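Local coordinates for protein cellulase (Bacteroides salanitronis, PDB 6WQY) that probably hydrolyses internal beta-1,4-linkages of cellulose and related polysaccharides, this chain being the glycoside hydrolase family 5 domain of a broad-specificity endoglucanase, at residues P304-E309 with P341-D346; V250-P255 with D285-Q290; T96-V101 with N158-K163. All coordinates share one frame; numbering follows the deposited sequence. Where two conformers were deposited one is given.

Interaction 1 (P304-E309 with P341-D346); sequences PAYIGE and PPFYWD
Ile-307 is hydrogen-bonded through its backbone to the residues on either side of Pro-342: its N donates to Pro-341 O (3.0 Å), and its O accepts from Phe-343 N (2.9 Å). These bonds set Ile-307 in parallel register with Pro-342. The Glu-309 CA hydrogen points at Phe-343 O, a CA-H...O contact of 3.3 Å. Tyr-306 lays its CB on Pro-341 CG at 3.6 Å, and its CD2 comes within 4.2 Å of Phe-343 CE1.

At the other end Glu-309 and Trp-345 extend alongside one another in the same direction, with carboxylate and indole planes 25° apart. With CG anti to the carbonyl carbon (chi1 -61°) and the chain extended beyond it, Glu-309 carries its carboxylate out alongside the indole. OE1 sits over one indole face, offset toward the rim, while Glu-309 CD is 3.7 Å from Trp-345 CE3. Tyr-253 OH bonds OE1 and Arg-76 forms a salt bridge with OE2, fixing the carboxylate's rotation. An alanine in place of Glu-309 would probably leave Arg-76 and the Tyr-253 hydroxyl without their mate and open a gap beside CE3 and CZ3 of Trp-345.

These are strands seven and eight of a beta/alpha (TIM) barrel, joined by helix 318-337 as a beta-alpha-beta crossover; Glu-309, near the end of the seventh strand, is in a position consistent with that of the catalytic nucleophile in family 5 glycosidases.

Interaction 2 (V250-P255 with D285-Q290); sequences VHFYDP and DNVTGQ
Asp-254 reaches across to Asn-286, the two side chains crossing at about a right angle. Going out from the backbone, Asp-254 CB already touches Asn-286 ND2 at 3.3 Å. A chi1 of -66° sets Asp-254 CG anti to the carbonyl carbon, 3.7 Å from Asn-286 ND2. At the tip, Asp-254 OD2 accepts the hydrogen bond from Asn-286 ND2, 3.1 Å long and fairly straight (163° at the hydrogen). It offers its anti lone pair, and it lies almost exactly in the amide plane of Asn-286. A water also donates to Asp-254 OD2 (2.9 Å) and accepts from Gln-290 NE2, so this oxygen is gripped twice. A second water accepts from Asn-286 ND2 and donates to Asp-254 O, closing a ring of bonds that ties both the backbone and the side chain of Asp-254 to the helix.

Beneath this polar layer the Phe-252 ring meets ND2 of Asn-286 at its edge, CE1 to ND2 being 4.0 Å. Phe-252 CZ rests 4.1 Å from Val-287 CG2, and Phe-252 CE1 is equally far from Gln-290 CB. Asp-254 N stands over the centre of one ring face. Phe-291 meets the same ring edge-to-face, while Gln-290 has further partners in Lys-293 and Asp-229.

Asp-254 precedes a cis peptide bond to Pro-255, itself the N-cap of helix 256-259. The contact thus holds the loop leaving the sixth barrel strand against helix 284-299, which leads on to the seventh strand: a loop-to-helix junction of the beta/alpha barrel.

Interaction 3 (T96-V101 with N158-K163); sequences TYLNRV and NRFADK
Leu-98 and Arg-159 mark the nearest backbone approach, their CA atoms 8.0 Å apart, where helix 95-110 meets the C-terminal end of helix 139-159; Phe-160 is the first residue there to leave helical geometry, and it starts a type I turn closed at Lys-163.

The Leu-98 and Arg-159 side chains run antiparallel alongside each other, apolar part against apolar part. Leu-98 CG sits 3.7 Å from Arg-159 CG, and its CD2 methyl also leans on CB and CG of the arginine. Once CG has packed on Leu-98, a bend at chi2 (63°) turns Arg-159 CD off the extended path. The guanidinium comes to Asn-99 edge-on: Asn-99 OD1 lies in its plane, yet 3.7 Å from Arg-159 NH2, too far for direct bonding. A water fills the role of intermediary, donating to Asn-99 OD1 (2.8 Å) and accepting from Arg-159 NH2 (2.9 Å). The amide and guanidinium planes stand 49° apart.

Deeper in, Phe-160 crosses Val-101 at about a right angle, its CZ 4.1 Å from Val-101 CG1. Arg-159 CG lies over the centre of one face of the phenyl ring, so the arginine stem packs against both Phe-160 and Leu-98. Ala-102 and Val-105 of helix 95-110 and Leu-167 and Phe-169 of strand 167-170 also touch the ring, joining the helix pair to the barrel wall.

A magnesium ion is bound about 5 Å from the Leu-98 side chain. Glu-95, seen to bind magnesium in a crystal structure of this protein, has its side chain about 4 Å from that of Leu-98. The chemistry is layered: apolar packing joins helix 95-110 to the end of helix 139-159 and the turn that follows, while at the outer edge a water bridges the polar pair.

How the interactions relate
Along the chain interaction 3 comes first, then interaction 2, then interaction 1, each closing before the next opens, all in one family 5 barrel domain. Interactions 1 and 2 are neighbours, with centres 12 Å apart: strands 246-251 and 305-310 lie side by side in the sheet, and helix 284-299 runs between them in sequence. Gly-308 N probably bonds Val-250 O, joining the two contacts directly. Together they tie strands six to eight and that helix into one continuous part of the barrel. Interaction 3, about 23 Å from interaction 1 and 34 Å from interaction 2, centre to centre, holds two outer-layer helices together across the chain's centre from interaction 2.

Interaction 1 (P304-E309 with P341-D346)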
loop_
_atom_site.group_PDB
_atom_site.type_symbol
_atom_site.label_atom_id
_atom_site.label_comp_id
_atom_site.label_asym_id
_atom_site.label_seq_id
_atom_site.Cartn_x
_atom_site.Cartn_y
_atom_site.Cartn_z
ATOM N N PRO A 304 14.592 -4.196 -1.216
ATOM C CA PRO A 304 13.442 -3.898 -2.082
ATOM C C PRO A 304 12.510 -2.889 -1.438
ATOM O O PRO A 304 12.475 -2.727 -0.219
ATOM C CB PRO A 304 12.755 -5.261 -2.261
ATOM C CG PRO A 304 13.168 -6.059 -1.078
ATOM C CD PRO A 304 14.497 -5.537 -0.609
ATOM N N ALA A 305 11.729 -2.224 -2.290
ATOM C CA ALA A 305 10.770 -1.228 -1.837
ATOM C C ALA A 305 9.627 -1.161 -2.830
ATOM O O ALA A 305 9.805 -1.431 -4.019
ATOM C CB ALA A 305 11.430 0.148 -1.706
ATOM N N TYR A 306 8.450 -0.753 -2.343
ATOM C CA TYR A 306 7.291 -0.628 -3.211
ATOM C C TYR A 306 6.496 0.611 -2.847
ATOM O O TYR A 306 6.552 1.115 -1.730
ATOM C CB TYR A 306 6.388 -1.865 -3.195
ATOM C CG TYR A 306 5.704 -2.187 -1.874
ATOM C CD1 TYR A 306 6.393 -2.808 -0.849
ATOM C CD2 TYR A 306 4.358 -1.902 -1.669
ATOM C CE1 TYR A 306 5.773 -3.130 0.348
ATOM C CE2 TYR A 306 3.727 -2.219 -0.480
ATOM C CZ TYR A 306 4.435 -2.842 0.536
ATOM O OH TYR A 306 3.849 -3.199 1.726
ATOM N N ILE A 307 5.757 1.107 -3.833
ATOM C CA ILE A 307 4.896 2.279 -3.678
ATOM C C ILE A 307 3.491 1.720 -3.477
ATOM O O ILE A 307 2.772 1.395 -4.429
ATOM C CB ILE A 307 5.008 3.218 -4.877
ATOM C CG1 ILE A 307 6.436 3.760 -5.020
ATOM C CG2 ILE A 307 4.014 4.356 -4.749
ATOM C CD1 ILE A 307 6.759 4.251 -6.392
ATOM N N GLY A 308 3.107 1.562 -2.214
ATOM C CA GLY A 308 1.863 0.906 -1.869
ATOM C C GLY A 308 0.620 1.679 -2.251
ATOM O O GLY A 308 -0.454 1.075 -2.356
ATOM N N GLU A 309 0.736 3.003 -2.424
ATOM C CA GLU A 309 -0.352 3.832 -2.918
ATOM C C GLU A 309 0.238 4.967 -3.750
ATOM O O GLU A 309 1.223 5.595 -3.338
ATOM C CB GLU A 309 -1.184 4.451 -1.794
ATOM C CG GLU A 309 -1.857 3.462 -0.882
ATOM C CD GLU A 309 -2.683 4.100 0.230
ATOM O OE1 GLU A 309 -3.010 5.312 0.131
ATOM O OE2 GLU A 309 -3.017 3.363 1.204
ATOM N N PRO A 341 7.606 -1.257 -7.532
ATOM C CA PRO A 341 6.283 -1.469 -8.144
ATOM C C PRO A 341 5.279 -0.476 -7.590
ATOM O O PRO A 341 5.200 -0.295 -6.374
ATOM C CB PRO A 341 5.913 -2.899 -7.729
ATOM C CG PRO A 341 6.739 -3.190 -6.527
ATOM C CD PRO A 341 7.995 -2.366 -6.632
ATOM N N PRO A 342 4.492 0.182 -8.463
ATOM C CA PRO A 342 3.464 1.116 -7.991
ATOM C C PRO A 342 2.095 0.464 -7.913
ATOM O O PRO A 342 1.721 -0.325 -8.791
ATOM C CB PRO A 342 3.484 2.196 -9.075
ATOM C CG PRO A 342 3.769 1.407 -10.349
ATOM C CD PRO A 342 4.679 0.256 -9.930
ATOM N N PHE A 343 1.328 0.825 -6.872
ATOM C CA PHE A 343 -0.034 0.340 -6.659
ATOM C C PHE A 343 -0.989 1.528 -6.715
ATOM O O PHE A 343 -0.973 2.391 -5.831
ATOM C CB PHE A 343 -0.163 -0.365 -5.304
ATOM C CG PHE A 343 0.477 -1.736 -5.256
ATOM C CD1 PHE A 343 1.862 -1.883 -5.286
ATOM C CD2 PHE A 343 -0.305 -2.865 -5.163
ATOM C CE1 PHE A 343 2.441 -3.151 -5.250
ATOM C CE2 PHE A 343 0.264 -4.129 -5.117
ATOM C CZ PHE A 343 1.638 -4.268 -5.156
ATOM N N TYR A 344 -1.821 1.564 -7.749
ATOM C CA TYR A 344 -2.778 2.647 -7.948
ATOM C C TYR A 344 -3.874 2.596 -6.887
ATOM O O TYR A 344 -4.388 1.524 -6.563
ATOM C CB TYR A 344 -3.369 2.500 -9.369
ATOM C CG TYR A 344 -4.442 3.518 -9.669
ATOM C CD1 TYR A 344 -4.129 4.764 -10.202
ATOM C CD2 TYR A 344 -5.774 3.261 -9.347
ATOM C CE1 TYR A 344 -5.111 5.710 -10.412
ATOM C CE2 TYR A 344 -6.750 4.208 -9.542
ATOM C CZ TYR A 344 -6.411 5.430 -10.077
ATOM O OH TYR A 344 -7.362 6.411 -10.265
ATOM N N TRP A 345 -4.247 3.763 -6.352
ATOM C CA TRP A 345 -5.286 3.853 -5.324
ATOM C C TRP A 345 -6.670 3.962 -5.959
ATOM O O TRP A 345 -7.023 5.007 -6.517
ATOM C CB TRP A 345 -5.044 5.066 -4.414
ATOM C CG TRP A 345 -6.121 5.200 -3.375
ATOM C CD1 TRP A 345 -7.099 6.131 -3.331
ATOM C CD2 TRP A 345 -6.363 4.314 -2.279
ATOM N NE1 TRP A 345 -7.940 5.896 -2.268
ATOM C CE2 TRP A 345 -7.507 4.778 -1.603
ATOM C CE3 TRP A 345 -5.701 3.186 -1.781
ATOM C CZ2 TRP A 345 -8.013 4.139 -0.471
ATOM C CZ3 TRP A 345 -6.212 2.550 -0.670
ATOM C CH2 TRP A 345 -7.350 3.030 -0.026
ATOM N N ASP A 346 -7.475 2.910 -5.829
ATOM C CA ASP A 346 -8.822 2.873 -6.413
ATOM C C ASP A 346 -9.851 2.805 -5.281
ATOM O O ASP A 346 -10.173 1.731 -4.758
ATOM C CB ASP A 346 -8.972 1.709 -7.393
ATOM C CG ASP A 346 -10.248 1.773 -8.194
ATOM O OD1 ASP A 346 -11.308 2.071 -7.603
ATOM O OD2 ASP A 346 -10.194 1.517 -9.424
#

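Interaction 2 (V250-P255 with D285-Q290)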
loop_
_atom_site.group_PDB
_atom_site.type_symbol
_atom_site.label_atom_id
_atom_site.label_comp_id
_atom_site.label_asym_id
_atom_site.label_seq_id
_atom_site.Cartn_x
_atom_site.Cartn_y
_atom_site.Cartn_z
ATOM N N VAL A 250 6.335 2.655 0.857
ATOM C CA VAL A 250 6.100 4.095 0.876
ATOM C C VAL A 250 4.832 4.390 0.084
ATOM O O VAL A 250 4.390 3.593 -0.739
ATOM C CB VAL A 250 7.286 4.913 0.328
ATOM C CG1 VAL A 250 8.514 4.731 1.204
ATOM C CG2 VAL A 250 7.580 4.569 -1.112
ATOM N N HIS A 251 4.263 5.570 0.318
ATOM C CA HIS A 251 3.146 6.069 -0.482
ATOM C C HIS A 251 3.587 7.348 -1.174
ATOM O O HIS A 251 4.423 8.093 -0.650
ATOM C CB HIS A 251 1.897 6.332 0.377
ATOM C CG HIS A 251 1.330 5.092 1.000
ATOM N ND1 HIS A 251 0.285 5.103 1.897
ATOM C CD2 HIS A 251 1.659 3.791 0.838
ATOM C CE1 HIS A 251 -0.003 3.861 2.264
ATOM N NE2 HIS A 251 0.818 3.040 1.638
ATOM N N PHE A 252 3.027 7.609 -2.359
ATOM C CA PHE A 252 3.469 8.745 -3.158
ATOM C C PHE A 252 2.296 9.342 -3.915
ATOM O O PHE A 252 1.844 8.762 -4.908
ATOM C CB PHE A 252 4.571 8.352 -4.145
ATOM C CG PHE A 252 5.086 9.508 -4.952
ATOM C CD1 PHE A 252 6.016 10.387 -4.411
ATOM C CD2 PHE A 252 4.639 9.736 -6.245
ATOM C CE1 PHE A 252 6.496 11.450 -5.149
ATOM C CE2 PHE A 252 5.115 10.800 -6.981
ATOM C CZ PHE A 252 6.039 11.654 -6.431
ATOM N N TYR A 253 1.858 10.515 -3.478
ATOM C CA TYR A 253 0.779 11.253 -4.116
ATOM C C TYR A 253 1.224 12.652 -4.536
ATOM O O TYR A 253 0.383 13.486 -4.914
ATOM C CB TYR A 253 -0.412 11.373 -3.181
ATOM C CG TYR A 253 -1.161 10.094 -2.881
ATOM C CD1 TYR A 253 -2.044 9.573 -3.816
ATOM C CD2 TYR A 253 -1.031 9.445 -1.659
ATOM C CE1 TYR A 253 -2.792 8.448 -3.538
ATOM C CE2 TYR A 253 -1.764 8.303 -1.383
ATOM C CZ TYR A 253 -2.652 7.812 -2.322
ATOM O OH TYR A 253 -3.474 6.738 -2.081
ATOM N N ASP A 254 2.518 12.945 -4.492
ATOM C CA ASP A 254 2.948 14.323 -4.680
ATOM C C ASP A 254 2.596 14.810 -6.085
ATOM O O ASP A 254 2.880 14.108 -7.061
ATOM C CB ASP A 254 4.465 14.457 -4.534
ATOM C CG ASP A 254 4.980 14.174 -3.142
ATOM O OD1 ASP A 254 4.180 13.990 -2.193
ATOM O OD2 ASP A 254 6.248 14.172 -3.001
ATOM N N PRO A 255 2.050 16.025 -6.240
ATOM C CA PRO A 255 1.563 16.943 -5.200
ATOM C C PRO A 255 0.095 16.634 -4.914
ATOM O O PRO A 255 -0.724 16.651 -5.855
ATOM C CB PRO A 255 1.743 18.320 -5.840
ATOM C CG PRO A 255 1.595 18.069 -7.320
ATOM C CD PRO A 255 1.901 16.614 -7.585
ATOM N N ASP A 285 10.585 16.807 -11.767
ATOM C CA ASP A 285 11.821 16.720 -11.000
ATOM C C ASP A 285 11.572 16.249 -9.574
ATOM O O ASP A 285 12.477 15.682 -8.944
ATOM C CB ASP A 285 12.538 18.070 -10.999
ATOM C CG ASP A 285 11.673 19.195 -10.460
ATOM O OD1 ASP A 285 10.514 19.324 -10.905
ATOM O OD2 ASP A 285 12.158 19.956 -9.595
ATOM N N ASN A 286 10.375 16.488 -9.028
ATOM C CA ASN A 286 10.050 15.938 -7.720
ATOM C C ASN A 286 9.856 14.427 -7.789
ATOM O O ASN A 286 10.263 13.699 -6.873
ATOM C CB ASN A 286 8.814 16.605 -7.125
ATOM C CG ASN A 286 8.531 16.120 -5.719
ATOM O OD1 ASN A 286 9.299 16.418 -4.792
ATOM N ND2 ASN A 286 7.460 15.363 -5.549
ATOM N N VAL A 287 9.217 13.934 -8.851
ATOM C CA VAL A 287 9.043 12.494 -8.994
ATOM C C VAL A 287 10.397 11.798 -9.020
ATOM O O VAL A 287 10.665 10.865 -8.250
ATOM C CB VAL A 287 8.236 12.168 -10.263
ATOM C CG1 VAL A 287 8.084 10.653 -10.398
ATOM C CG2 VAL A 287 6.885 12.842 -10.263
ATOM N N THR A 288 11.270 12.228 -9.925
ATOM C CA THR A 288 12.567 11.565 -10.032
ATOM C C THR A 288 13.443 11.857 -8.821
ATOM O O THR A 288 14.192 10.978 -8.369
ATOM C CB THR A 288 13.279 11.945 -11.331
ATOM O OG1 THR A 288 13.404 13.359 -11.400
ATOM C CG2 THR A 288 12.501 11.449 -12.537
ATOM N N GLY A 289 13.356 13.065 -8.261
ATOM C CA GLY A 289 14.151 13.370 -7.086
ATOM C C GLY A 289 13.778 12.526 -5.885
ATOM O O GLY A 289 14.643 12.045 -5.144
ATOM N N GLN A 290 12.479 12.349 -5.655
ATOM C CA GLN A 290 12.031 11.534 -4.534
ATOM C C GLN A 290 12.337 10.067 -4.773
ATOM O O GLN A 290 12.773 9.361 -3.852
ATOM C CB GLN A 290 10.541 11.756 -4.296
ATOM C CG GLN A 290 10.204 13.153 -3.819
ATOM C CD GLN A 290 10.936 13.496 -2.540
ATOM O OE1 GLN A 290 12.001 14.107 -2.571
ATOM N NE2 GLN A 290 10.371 13.093 -1.409
HETATM O O HOH W 1 5.609 14.816 -7.739
HETATM O O HOH W 2 7.705 12.010 -1.769
#

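Interaction 3 (T96-V101 with N158-K163)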
loop_
_atom_site.group_PDB
_atom_site.type_symbol
_atom_site.label_atom_id
_atom_site.label_comp_id
_atom_site.label_asym_id
_atom_site.label_seq_id
_atom_site.Cartn_x
_atom_site.Cartn_y
_atom_site.Cartn_z
ATOM N N THR A 96 -15.566 -14.788 11.349
ATOM C CA THR A 96 -16.247 -14.487 10.096
ATOM C C THR A 96 -15.567 -13.343 9.356
ATOM O O THR A 96 -15.461 -13.376 8.126
ATOM C CB THR A 96 -17.715 -14.185 10.347
ATOM O OG1 THR A 96 -18.358 -15.399 10.771
ATOM C CG2 THR A 96 -18.410 -13.674 9.101
ATOM N N TYR A 97 -15.097 -12.320 10.072
ATOM C CA TYR A 97 -14.386 -11.246 9.379
ATOM C C TYR A 97 -13.085 -11.760 8.775
ATOM O O TYR A 97 -12.735 -11.420 7.639
ATOM C CB TYR A 97 -14.142 -10.077 10.320
ATOM C CG TYR A 97 -13.645 -8.857 9.578
ATOM C CD1 TYR A 97 -14.438 -8.240 8.616
ATOM C CD2 TYR A 97 -12.384 -8.327 9.812
ATOM C CE1 TYR A 97 -14.000 -7.130 7.920
ATOM C CE2 TYR A 97 -11.942 -7.206 9.124
ATOM C CZ TYR A 97 -12.751 -6.610 8.186
ATOM O OH TYR A 97 -12.371 -5.494 7.472
ATOM N N LEU A 98 -12.340 -12.565 9.530
ATOM C CA LEU A 98 -11.129 -13.167 8.986
ATOM C C LEU A 98 -11.443 -14.026 7.771
ATOM O O LEU A 98 -10.687 -14.028 6.788
ATOM C CB LEU A 98 -10.434 -13.951 10.095
ATOM C CG LEU A 98 -9.056 -14.529 9.822
ATOM C CD1 LEU A 98 -8.085 -13.473 9.323
ATOM C CD2 LEU A 98 -8.521 -15.183 11.084
ATOM N N ASN A 99 -12.567 -14.750 7.803
ATOM C CA ASN A 99 -12.983 -15.502 6.632
ATOM C C ASN A 99 -13.222 -14.585 5.440
ATOM O O ASN A 99 -12.874 -14.936 4.304
ATOM C CB ASN A 99 -14.244 -16.299 6.945
ATOM C CG ASN A 99 -14.672 -17.147 5.774
ATOM O OD1 ASN A 99 -14.176 -18.261 5.587
ATOM N ND2 ASN A 99 -15.588 -16.635 4.973
ATOM N N ARG A 100 -13.845 -13.424 5.656
ATOM C CA ARG A 100 -14.073 -12.499 4.547
ATOM C C ARG A 100 -12.748 -12.039 3.939
ATOM O O ARG A 100 -12.608 -11.953 2.713
ATOM C CB ARG A 100 -14.897 -11.296 4.999
ATOM C CG ARG A 100 -15.099 -10.239 3.924
ATOM C CD ARG A 100 -15.786 -10.807 2.689
ATOM N NE ARG A 100 -15.965 -9.803 1.649
ATOM C CZ ARG A 100 -16.144 -10.085 0.368
ATOM N NH1 ARG A 100 -16.154 -11.340 -0.057
ATOM N NH2 ARG A 100 -16.281 -9.089 -0.495
ATOM N N VAL A 101 -11.769 -11.715 4.783
ATOM C CA VAL A 101 -10.451 -11.359 4.259
ATOM C C VAL A 101 -9.913 -12.511 3.411
ATOM O O VAL A 101 -9.366 -12.306 2.312
ATOM C CB VAL A 101 -9.498 -10.990 5.415
ATOM C CG1 VAL A 101 -8.102 -10.717 4.893
ATOM C CG2 VAL A 101 -10.021 -9.776 6.170
ATOM N N ASN A 158 -1.397 -17.426 10.821
ATOM C CA ASN A 158 -1.844 -18.812 10.934
ATOM C C ASN A 158 -2.983 -19.100 9.961
ATOM O O ASN A 158 -3.071 -20.194 9.398
ATOM C CB ASN A 158 -2.239 -19.124 12.375
ATOM C CG ASN A 158 -1.035 -19.376 13.272
ATOM O OD1 ASN A 158 0.029 -19.774 12.816
ATOM N ND2 ASN A 158 -1.219 -19.160 14.569
ATOM N N ARG A 159 -3.875 -18.135 9.755
ATOM C CA ARG A 159 -5.018 -18.343 8.866
ATOM C C ARG A 159 -4.587 -18.506 7.416
ATOM O O ARG A 159 -5.304 -19.133 6.625
ATOM C CB ARG A 159 -5.997 -17.174 8.996
ATOM C CG ARG A 159 -7.238 -17.260 8.135
ATOM C CD ARG A 159 -8.084 -18.470 8.509
ATOM N NE ARG A 159 -9.332 -18.548 7.762
ATOM C CZ ARG A 159 -9.420 -18.954 6.497
ATOM N NH1 ARG A 159 -8.332 -19.323 5.842
ATOM N NH2 ARG A 159 -10.592 -19.001 5.894
ATOM N N PHE A 160 -3.438 -17.953 7.051
ATOM C CA PHE A 160 -2.918 -17.988 5.687
ATOM C C PHE A 160 -1.652 -18.829 5.578
ATOM O O PHE A 160 -0.899 -18.700 4.606
ATOM C CB PHE A 160 -2.709 -16.564 5.172
ATOM C CG PHE A 160 -3.996 -15.821 5.009
ATOM C CD1 PHE A 160 -4.901 -16.206 4.026
ATOM C CD2 PHE A 160 -4.332 -14.777 5.847
ATOM C CE1 PHE A 160 -6.105 -15.549 3.875
ATOM C CE2 PHE A 160 -5.537 -14.121 5.705
ATOM C CZ PHE A 160 -6.427 -14.506 4.729
ATOM N N ALA A 161 -1.423 -19.721 6.545
ATOM C CA ALA A 161 -0.171 -20.470 6.588
ATOM C C ALA A 161 0.014 -21.346 5.360
ATOM O O ALA A 161 1.153 -21.648 4.987
ATOM C CB ALA A 161 -0.126 -21.331 7.848
ATOM N N ASP A 162 -1.078 -21.775 4.736
ATOM C CA ASP A 162 -1.000 -22.639 3.570
ATOM C C ASP A 162 -0.761 -21.883 2.269
ATOM O O ASP A 162 -0.533 -22.525 1.237
ATOM C CB ASP A 162 -2.295 -23.453 3.450
ATOM C CG ASP A 162 -3.530 -22.568 3.334
ATOM O OD1 ASP A 162 -3.551 -21.483 3.951
ATOM O OD2 ASP A 162 -4.478 -22.960 2.622
ATOM N N LYS A 163 -0.798 -20.563 2.280
ATOM C CA LYS A 163 -0.684 -19.803 1.044
ATOM C C LYS A 163 0.770 -19.592 0.657
ATOM O O LYS A 163 1.626 -19.348 1.513
ATOM C CB LYS A 163 -1.368 -18.443 1.192
ATOM C CG LYS A 163 -2.841 -18.527 1.526
ATOM C CD LYS A 163 -3.636 -19.314 0.493
ATOM C CE LYS A 163 -5.130 -19.140 0.721
ATOM N NZ LYS A 163 -5.935 -19.919 -0.256
HETATM O O HOH W 3 -12.883 -19.609 7.621
#